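Local coordinates for 4,5-DOPA dioxygenase extradiol (Escherichia coli, PDB 2PW6), which opens the aromatic ring of L-DOPA between carbons 4 and 5 in vitro, as a zinc-dependent extradiol dioxygenase whose physiological substrate is unknown, at residues Y191-S196 with G225-P230; S196-V201 with S262-S267; H214-Y219 with E233-L238. All blocks are in the same frame, centred on the assembly; numbering follows the deposited sequence.

Contact 1: Y191-S196 with G225-P230; sequences YPWATS and GTLSNP
Leu227 lies across one face of the Trp193 indole. Leu227 CG sits above the six-membered ring in a CH-pi contact, 3.8 Å from the centroid and 16° off the ring normal. With chi1 at 168° this CG points away from the backbone N of Leu227, and this brings it over the six-membered ring. Leu227 CD2 reaches the line where the two rings are fused, 3.6 Å from Trp193 CD2. The leucine and the indole cross at about a right angle. The other face of the indole carries Tyr191 CB, 3.3 Å above the Trp193 ring plane. The two faces are covered at different places: Tyr191 CB near NE1, Leu227 over the six-membered ring. Trp193 CG stands between the backbone N and the carbonyl carbon (chi1 61°), a torsion that turns the indole toward the short helix.

Ser228 comes next and meets the indole at its edge. Ser228 OG lies near the ring plane, 3.6 Å from Trp193 CZ3. This is packing against ring carbon; the hydroxyl's hydrogen bond goes to Gly224 O. With an alanine in place of Trp193, Leu227 would probably lose the flat surface it rests on, and a gap would open between the two helices.

At Asn229 the short helix ends.

The contact joins the start of helix 192-202 to the short helix 225-228, toward the outside of the LigB-type domain. Inward, the short helix is fastened to the loop that carries the zinc-binding residue His177. Leu227 O accepts from Asn178 ND2, and the backbones of Ser228 and His177 are hydrogen-bonded. Beside it, Asn229 packs on Phe197, one turn further along helix 192-202.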
loop_
_atom_site.group_PDB
_atom_site.type_symbol
_atom_site.label_atom_id
_atom_site.label_comp_id
_atom_site.label_asym_id
_atom_site.label_seq_id
_atom_site.Cartn_x
_atom_site.Cartn_y
_atom_site.Cartn_z
ATOM N N TYR A 191 2.640 16.259 -18.670
ATOM C CA TYR A 191 1.575 17.234 -18.793
ATOM C C TYR A 191 2.095 18.607 -18.517
ATOM O O TYR A 191 2.919 18.772 -17.619
ATOM C CB TYR A 191 0.498 16.941 -17.771
ATOM C CG TYR A 191 -0.146 15.617 -17.963
ATOM C CD1 TYR A 191 -0.389 15.111 -19.251
ATOM C CD2 TYR A 191 -0.559 14.873 -16.872
ATOM C CE1 TYR A 191 -1.008 13.875 -19.419
ATOM C CE2 TYR A 191 -1.184 13.653 -17.043
ATOM C CZ TYR A 191 -1.416 13.169 -18.312
ATOM O OH TYR A 191 -2.048 11.958 -18.458
ATOM N N PRO A 192 1.635 19.617 -19.294
ATOM C CA PRO A 192 2.185 20.952 -19.127
ATOM C C PRO A 192 1.849 21.564 -17.761
ATOM O O PRO A 192 2.647 22.314 -17.224
ATOM C CB PRO A 192 1.527 21.745 -20.271
ATOM C CG PRO A 192 1.091 20.692 -21.262
ATOM C CD PRO A 192 0.636 19.581 -20.372
ATOM N N TRP A 193 0.669 21.258 -17.224
ATOM C CA TRP A 193 0.294 21.752 -15.915
ATOM C C TRP A 193 1.190 21.117 -14.821
ATOM O O TRP A 193 1.600 21.787 -13.882
ATOM C CB TRP A 193 -1.219 21.540 -15.659
ATOM C CG TRP A 193 -1.639 20.104 -15.688
ATOM C CD1 TRP A 193 -2.105 19.424 -16.749
ATOM C CD2 TRP A 193 -1.613 19.176 -14.590
ATOM N NE1 TRP A 193 -2.369 18.114 -16.406
ATOM C CE2 TRP A 193 -2.075 17.940 -15.079
ATOM C CE3 TRP A 193 -1.229 19.270 -13.239
ATOM C CZ2 TRP A 193 -2.184 16.809 -14.272
ATOM C CZ3 TRP A 193 -1.323 18.135 -12.442
ATOM C CH2 TRP A 193 -1.807 16.930 -12.959
ATOM N N ALA A 194 1.522 19.839 -14.982
ATOM C CA ALA A 194 2.489 19.172 -14.109
ATOM C C ALA A 194 3.841 19.886 -14.085
ATOM O O ALA A 194 4.372 20.150 -12.989
ATOM C CB ALA A 194 2.638 17.680 -14.459
ATOM N N THR A 195 4.391 20.202 -15.266
ATOM C CA THR A 195 5.688 20.908 -15.390
ATOM C C THR A 195 5.562 22.312 -14.837
ATOM O O THR A 195 6.445 22.795 -14.104
ATOM C CB THR A 195 6.182 20.964 -16.873
ATOM O OG1 THR A 195 6.560 19.652 -17.308
ATOM C CG2 THR A 195 7.382 21.865 -17.016
ATOM N N SER A 196 4.463 22.982 -15.191
ATOM C CA SER A 196 4.155 24.288 -14.595
ATOM C C SER A 196 4.266 24.271 -13.036
ATOM O O SER A 196 5.081 25.003 -12.465
ATOM C CB SER A 196 2.771 24.789 -15.040
ATOM O OG SER A 196 2.583 26.147 -14.681
ATOM N N GLY A 225 -2.318 24.345 -8.194
ATOM C CA GLY A 225 -2.018 23.718 -6.917
ATOM C C GLY A 225 -2.886 22.540 -6.575
ATOM O O GLY A 225 -2.367 21.463 -6.243
ATOM N N THR A 226 -4.203 22.747 -6.648
ATOM C CA THR A 226 -5.174 21.744 -6.245
ATOM C C THR A 226 -5.216 20.565 -7.192
ATOM O O THR A 226 -5.530 19.444 -6.786
ATOM C CB THR A 226 -6.582 22.351 -6.134
ATOM O OG1 THR A 226 -6.511 23.518 -5.317
ATOM C CG2 THR A 226 -7.579 21.353 -5.503
ATOM N N LEU A 227 -4.936 20.827 -8.470
ATOM C CA LEU A 227 -4.942 19.770 -9.468
ATOM C C LEU A 227 -3.706 18.855 -9.271
ATOM O O LEU A 227 -3.791 17.633 -9.406
ATOM C CB LEU A 227 -4.977 20.406 -10.874
ATOM C CG LEU A 227 -4.731 19.622 -12.170
ATOM C CD1 LEU A 227 -5.721 18.513 -12.334
ATOM C CD2 LEU A 227 -4.746 20.591 -13.397
ATOM N N SER A 228 -2.573 19.478 -8.956
ATOM C CA SER A 228 -1.312 18.792 -8.691
ATOM C C SER A 228 -1.324 18.000 -7.358
ATOM O O SER A 228 -0.596 17.019 -7.209
ATOM C CB SER A 228 -0.193 19.813 -8.628
ATOM O OG SER A 228 0.203 20.225 -9.925
ATOM N N ASN A 229 -2.184 18.441 -6.441
ATOM C CA ASN A 229 -2.251 17.958 -5.070
ATOM C C ASN A 229 -3.681 18.108 -4.571
ATOM O O ASN A 229 -3.966 19.032 -3.821
ATOM C CB ASN A 229 -1.288 18.764 -4.158
ATOM C CG ASN A 229 0.201 18.533 -4.484
ATOM O OD1 ASN A 229 0.713 17.431 -4.353
ATOM N ND2 ASN A 229 0.898 19.593 -4.873
ATOM N N PRO A 230 -4.595 17.210 -5.004
ATOM C CA PRO A 230 -6.003 17.275 -4.551
ATOM C C PRO A 230 -6.196 17.032 -3.054
ATOM O O PRO A 230 -7.260 17.370 -2.502
ATOM C CB PRO A 230 -6.702 16.154 -5.348
ATOM C CG PRO A 230 -5.726 15.714 -6.410
ATOM C CD PRO A 230 -4.350 16.105 -5.959
#

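Contact 2: S196-V201 with S262-S267; sequences SFNEYV and SLSMLS
Asn198 and Ser264 meet through their polar ends. Ser264 OG donates to Asn198 OD1 over a modelled 2.5 Å. That is very short, and the exact length is doubtful. Asn198 CG is anti to the backbone N (chi1 -157°), and so is Ser264 OG (chi1 -179°). Ser264 OG also accepts a weak bond from Leu266 N, at 3.4 Å and nearly straight. The hydroxyl is therefore tied to its own backbone as well as to the helix.

The tight apolar part lies next to this bond. Val201 CG1 touches Leu266 CD2 at 3.6 Å, and the two side chains run past each other in opposite directions. Leu266 CB comes within 4.0 Å of Asn198 OD1, so the amide oxygen has the leucine chain close by.

The amide nitrogen belongs to the looser, watered part. A water accepts from Asn198 ND2 at 2.9 Å and gives a weak bond to Ser264 OG. It bridges the two residues beside their direct bond.

The contact sets the middle of helix 192-202 against strand 263-264 and the turn after it. That strand pairs antiparallel with strand 258-259, with a classic beta bulge where Ser262 and Leu263 both face Glu259. Ser264 is also bonded through its backbone to Val176, next to the zinc-binding residue His177.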
loop_
_atom_site.group_PDB
_atom_site.type_symbol
_atom_site.label_atom_id
_atom_site.label_comp_id
_atom_site.label_asym_id
_atom_site.label_seq_id
_atom_site.Cartn_x
_atom_site.Cartn_y
_atom_site.Cartn_z
ATOM N N SER A 196 4.463 22.982 -15.191
ATOM C CA SER A 196 4.155 24.288 -14.595
ATOM C C SER A 196 4.266 24.271 -13.036
ATOM O O SER A 196 5.081 25.003 -12.465
ATOM C CB SER A 196 2.771 24.789 -15.040
ATOM O OG SER A 196 2.583 26.147 -14.681
ATOM N N PHE A 197 3.462 23.441 -12.356
ATOM C CA PHE A 197 3.474 23.449 -10.872
ATOM C C PHE A 197 4.833 23.057 -10.322
ATOM O O PHE A 197 5.338 23.690 -9.400
ATOM C CB PHE A 197 2.376 22.594 -10.246
ATOM C CG PHE A 197 2.338 22.677 -8.722
ATOM C CD1 PHE A 197 1.681 23.731 -8.087
ATOM C CD2 PHE A 197 2.971 21.695 -7.932
ATOM C CE1 PHE A 197 1.652 23.810 -6.669
ATOM C CE2 PHE A 197 2.940 21.762 -6.534
ATOM C CZ PHE A 197 2.285 22.824 -5.898
ATOM N N ASN A 198 5.441 22.046 -10.929
ATOM C CA ASN A 198 6.761 21.574 -10.530
ATOM C C ASN A 198 7.834 22.662 -10.556
ATOM O O ASN A 198 8.651 22.775 -9.626
ATOM C CB ASN A 198 7.173 20.404 -11.412
ATOM C CG ASN A 198 8.203 19.511 -10.755
ATOM O OD1 ASN A 198 7.898 18.777 -9.794
ATOM N ND2 ASN A 198 9.422 19.540 -11.279
ATOM N N GLU A 199 7.816 23.478 -11.615
ATOM C CA GLU A 199 8.787 24.560 -11.783
ATOM C C GLU A 199 8.599 25.676 -10.761
ATOM O O GLU A 199 9.563 26.263 -10.316
ATOM C CB GLU A 199 8.756 25.100 -13.238
ATOM C CG GLU A 199 9.231 24.062 -14.290
ATOM C CD GLU A 199 10.672 23.612 -14.088
ATOM O OE1 GLU A 199 11.518 24.430 -13.675
ATOM O OE2 GLU A 199 10.974 22.429 -14.340
ATOM N N TYR A 200 7.354 25.971 -10.415
ATOM C CA TYR A 200 7.007 26.852 -9.304
ATOM C C TYR A 200 7.527 26.318 -7.960
ATOM O O TYR A 200 7.864 27.106 -7.069
ATOM C CB TYR A 200 5.490 27.001 -9.245
ATOM C CG TYR A 200 4.926 27.727 -8.040
ATOM C CD1 TYR A 200 5.087 29.113 -7.888
ATOM C CD2 TYR A 200 4.193 27.037 -7.065
ATOM C CE1 TYR A 200 4.546 29.792 -6.794
ATOM C CE2 TYR A 200 3.642 27.712 -5.959
ATOM C CZ TYR A 200 3.823 29.087 -5.832
ATOM O OH TYR A 200 3.273 29.767 -4.748
ATOM N N VAL A 201 7.570 24.987 -7.818
ATOM C CA VAL A 201 8.198 24.355 -6.649
ATOM C C VAL A 201 9.710 24.643 -6.637
ATOM O O VAL A 201 10.198 25.339 -5.746
ATOM C CB VAL A 201 7.848 22.819 -6.495
ATOM C CG1 VAL A 201 8.791 22.125 -5.509
ATOM C CG2 VAL A 201 6.420 22.652 -6.027
ATOM N N SER A 262 2.168 12.894 -14.719
ATOM C CA SER A 262 2.008 13.755 -13.536
ATOM C C SER A 262 2.663 13.301 -12.217
ATOM O O SER A 262 2.581 14.016 -11.243
ATOM C CB SER A 262 0.532 14.111 -13.305
ATOM O OG SER A 262 -0.203 12.927 -13.247
ATOM N N LEU A 263 3.316 12.147 -12.176
ATOM C CA LEU A 263 4.054 11.775 -10.968
ATOM C C LEU A 263 5.392 12.507 -10.873
ATOM O O LEU A 263 6.371 12.090 -11.486
ATOM C CB LEU A 263 4.244 10.262 -10.894
ATOM C CG LEU A 263 4.637 9.639 -9.545
ATOM C CD1 LEU A 263 3.622 9.953 -8.390
ATOM C CD2 LEU A 263 4.729 8.167 -9.740
ATOM N N SER A 264 5.451 13.591 -10.097
ATOM C CA SER A 264 6.748 14.270 -9.949
ATOM C C SER A 264 7.756 13.590 -8.993
ATOM O O SER A 264 7.416 13.149 -7.883
ATOM C CB SER A 264 6.627 15.752 -9.649
ATOM O OG SER A 264 7.936 16.295 -9.544
HETATM N N MSE A 265 8.993 13.501 -9.477
HETATM C CA MSE A 265 10.035 12.705 -8.838
HETATM C C MSE A 265 11.094 13.629 -8.270
HETATM O O MSE A 265 12.177 13.193 -7.871
HETATM C CB MSE A 265 10.662 11.708 -9.829
HETATM C CG MSE A 265 9.821 10.509 -10.257
HETATM SE SE MSE A 265 8.912 9.416 -8.869
HETATM C CE MSE A 265 9.367 7.630 -9.454
ATOM N N LEU A 266 10.772 14.915 -8.243
ATOM C CA LEU A 266 11.609 15.924 -7.654
ATOM C C LEU A 266 12.061 15.601 -6.216
ATOM O O LEU A 266 11.249 15.646 -5.270
ATOM C CB LEU A 266 10.883 17.262 -7.663
ATOM C CG LEU A 266 11.674 18.434 -7.096
ATOM C CD1 LEU A 266 12.950 18.698 -7.910
ATOM C CD2 LEU A 266 10.819 19.628 -7.113
ATOM N N SER A 267 13.356 15.300 -6.086
ATOM C CA SER A 267 14.044 15.149 -4.810
ATOM C C SER A 267 14.848 16.391 -4.389
ATOM O O SER A 267 15.366 17.132 -5.235
ATOM C CB SER A 267 14.914 13.922 -4.871
ATOM O OG SER A 267 14.093 12.812 -5.213
HETATM O O HOH W 1 10.826 16.995 -10.977
#

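Contact 3: H214-Y219 with E233-L238; sequences HPLVNY and EHYLPL. With ZN (zinc ion), chain B.
The rings of Tyr219 and Tyr235 form a face-to-face stack, with centroids 4.1 Å apart and planes inclined by 26°. Because of the tilt, the rings approach most closely at Tyr235 CE2, which lies 3.4 Å from Tyr219 CD2. At the edge of the Tyr235 ring, in its plane, is Leu216 O. Leu216 O takes a 2.7 Å hydrogen bond from Tyr235 OH on a lone pair, with a C=O...O angle of 116°. Leu216 CB packs at 3.4 Å against Tyr235 OH. The stack and the bond together limit how Tyr235 can turn. A trans chi1 (180°) sends the Tyr235 ring out to loop 214-219.

The His234 ring points elsewhere. Glu233 OE2 lies at its edge, in plane, and accepts from His234 ND1 at 3.1 Å through the anti lone pair. His234 NE2 binds a zinc ion at 2.0 Å. His22 and His57 of the same chain and, in this crystal, Asp86 of the second subunit complete the site.

ND1 acts as donor, so NE2 is the nitrogen left for the metal. The carboxylate probably makes His234 a stronger electron donor to the zinc and helps to fix its ring orientation.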
loop_
_atom_site.group_PDB
_atom_site.type_symbol
_atom_site.label_atom_id
_atom_site.label_comp_id
_atom_site.label_asym_id
_atom_site.label_seq_id
_atom_site.Cartn_x
_atom_site.Cartn_y
_atom_site.Cartn_z
ATOM N N HIS A 214 5.329 32.347 2.396
ATOM C CA HIS A 214 6.155 31.422 1.580
ATOM C C HIS A 214 5.309 30.827 0.448
ATOM O O HIS A 214 4.258 30.245 0.711
ATOM C CB HIS A 214 6.755 30.304 2.450
ATOM C CG HIS A 214 7.951 29.615 1.857
ATOM N ND1 HIS A 214 7.950 29.048 0.599
ATOM C CD2 HIS A 214 9.180 29.371 2.373
ATOM C CE1 HIS A 214 9.129 28.503 0.356
ATOM N NE2 HIS A 214 9.897 28.686 1.416
ATOM N N PRO A 215 5.759 30.997 -0.820
ATOM C CA PRO A 215 5.113 30.419 -2.008
ATOM C C PRO A 215 4.864 28.915 -1.898
ATOM O O PRO A 215 3.808 28.436 -2.305
ATOM C CB PRO A 215 6.140 30.688 -3.120
ATOM C CG PRO A 215 6.791 31.926 -2.707
ATOM C CD PRO A 215 6.939 31.794 -1.210
ATOM N N LEU A 216 5.816 28.190 -1.324
ATOM C CA LEU A 216 5.678 26.746 -1.171
ATOM C C LEU A 216 4.781 26.365 -0.005
ATOM O O LEU A 216 4.266 25.251 0.057
ATOM C CB LEU A 216 7.041 26.084 -1.081
ATOM C CG LEU A 216 7.907 26.264 -2.329
ATOM C CD1 LEU A 216 9.079 25.284 -2.306
ATOM C CD2 LEU A 216 7.108 26.072 -3.617
ATOM N N VAL A 217 4.568 27.309 0.904
ATOM C CA VAL A 217 3.606 27.124 1.981
ATOM C C VAL A 217 2.214 27.439 1.456
ATOM O O VAL A 217 1.257 26.759 1.788
ATOM C CB VAL A 217 3.951 28.005 3.216
ATOM C CG1 VAL A 217 2.741 28.186 4.141
ATOM C CG2 VAL A 217 5.138 27.411 3.954
ATOM N N ASN A 218 2.122 28.495 0.646
ATOM C CA ASN A 218 0.870 28.909 -0.007
ATOM C C ASN A 218 0.724 28.251 -1.386
ATOM O O ASN A 218 0.280 28.901 -2.338
ATOM C CB ASN A 218 0.827 30.445 -0.175
ATOM C CG ASN A 218 0.803 31.189 1.154
ATOM O OD1 ASN A 218 -0.119 31.043 1.959
ATOM N ND2 ASN A 218 1.812 32.011 1.375
ATOM N N TYR A 219 1.099 26.977 -1.490
ATOM C CA TYR A 219 1.216 26.298 -2.786
ATOM C C TYR A 219 -0.127 26.228 -3.545
ATOM O O TYR A 219 -0.149 26.258 -4.759
ATOM C CB TYR A 219 1.870 24.910 -2.647
ATOM C CG TYR A 219 0.965 23.891 -1.998
ATOM C CD1 TYR A 219 0.312 22.914 -2.756
ATOM C CD2 TYR A 219 0.737 23.915 -0.627
ATOM C CE1 TYR A 219 -0.538 21.975 -2.147
ATOM C CE2 TYR A 219 -0.103 22.994 -0.020
ATOM C CZ TYR A 219 -0.736 22.021 -0.773
ATOM O OH TYR A 219 -1.585 21.110 -0.131
ATOM N N GLU A 233 -1.215 15.346 1.321
ATOM C CA GLU A 233 -0.256 14.439 2.031
ATOM C C GLU A 233 1.067 14.174 1.309
ATOM O O GLU A 233 2.112 14.129 1.941
ATOM C CB GLU A 233 -0.914 13.107 2.459
ATOM C CG GLU A 233 -1.083 12.070 1.332
ATOM C CD GLU A 233 -2.127 12.479 0.282
ATOM O OE1 GLU A 233 -3.141 13.084 0.691
ATOM O OE2 GLU A 233 -1.943 12.183 -0.930
ATOM N N HIS A 234 1.032 14.033 -0.020
ATOM C CA HIS A 234 2.273 13.767 -0.781
ATOM C C HIS A 234 3.172 14.953 -1.004
ATOM O O HIS A 234 4.370 14.801 -1.321
ATOM C CB HIS A 234 1.999 13.049 -2.084
ATOM C CG HIS A 234 1.917 11.557 -1.961
ATOM N ND1 HIS A 234 0.768 10.912 -1.586
ATOM C CD2 HIS A 234 2.779 10.586 -2.329
ATOM C CE1 HIS A 234 0.938 9.606 -1.664
ATOM N NE2 HIS A 234 2.161 9.373 -2.109
ATOM N N TYR A 235 2.609 16.137 -0.804
ATOM C CA TYR A 235 3.367 17.371 -0.863
ATOM C C TYR A 235 3.977 17.880 0.477
ATOM O O TYR A 235 5.113 18.398 0.522
ATOM C CB TYR A 235 2.437 18.433 -1.402
ATOM C CG TYR A 235 3.086 19.760 -1.516
ATOM C CD1 TYR A 235 3.897 20.049 -2.608
ATOM C CD2 TYR A 235 2.897 20.752 -0.526
ATOM C CE1 TYR A 235 4.521 21.303 -2.737
ATOM C CE2 TYR A 235 3.526 22.009 -0.641
ATOM C CZ TYR A 235 4.340 22.272 -1.754
ATOM O OH TYR A 235 4.980 23.513 -1.924
ATOM N N LEU A 236 3.190 17.767 1.542
ATOM C CA LEU A 236 3.547 18.266 2.888
ATOM C C LEU A 236 4.936 17.840 3.412
ATOM O O LEU A 236 5.579 18.643 4.095
ATOM C CB LEU A 236 2.459 17.896 3.930
ATOM C CG LEU A 236 1.138 18.690 3.858
ATOM C CD1 LEU A 236 0.052 18.178 4.879
ATOM C CD2 LEU A 236 1.372 20.222 4.024
ATOM N N PRO A 237 5.401 16.612 3.076
ATOM C CA PRO A 237 6.688 16.146 3.535
ATOM C C PRO A 237 7.860 17.014 3.146
ATOM O O PRO A 237 8.838 17.076 3.901
ATOM C CB PRO A 237 6.803 14.742 2.901
ATOM C CG PRO A 237 5.438 14.305 2.751
ATOM C CD PRO A 237 4.713 15.538 2.326
ATOM N N LEU A 238 7.782 17.675 1.994
ATOM C CA LEU A 238 8.800 18.612 1.570
ATOM C C LEU A 238 8.949 19.781 2.539
ATOM O O LEU A 238 10.030 20.299 2.725
ATOM C CB LEU A 238 8.480 19.145 0.145
ATOM C CG LEU A 238 9.368 20.284 -0.388
ATOM C CD1 LEU A 238 10.799 19.865 -0.430
ATOM C CD2 LEU A 238 8.926 20.794 -1.767
HETATM ZN ZN ZN B . 2.977 7.605 -2.475
#

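In the fold
Helix 192-202 serves contacts 1 and 2, which share Ser196 and have centres about 8 Å apart. Contact 3 is centred about 11 Å from contact 2 and 13 Å from contact 1. Phe197 joins them: its CB lies 3.2 Å from Ser228 OG, and its CE1 lies 3.6 Å from Tyr219 O. Contacts 1 and 3 also meet where Asn229 OD1 packs on Tyr235 CB. All three lie near His177, a zinc-binding residue. By nearest side-chain atoms, Ser228, Ser264 and Tyr235 each lie about 7 Å from it. Contact 3 alone contributes a metal ligand, His234, whose ring stacks on that of His177.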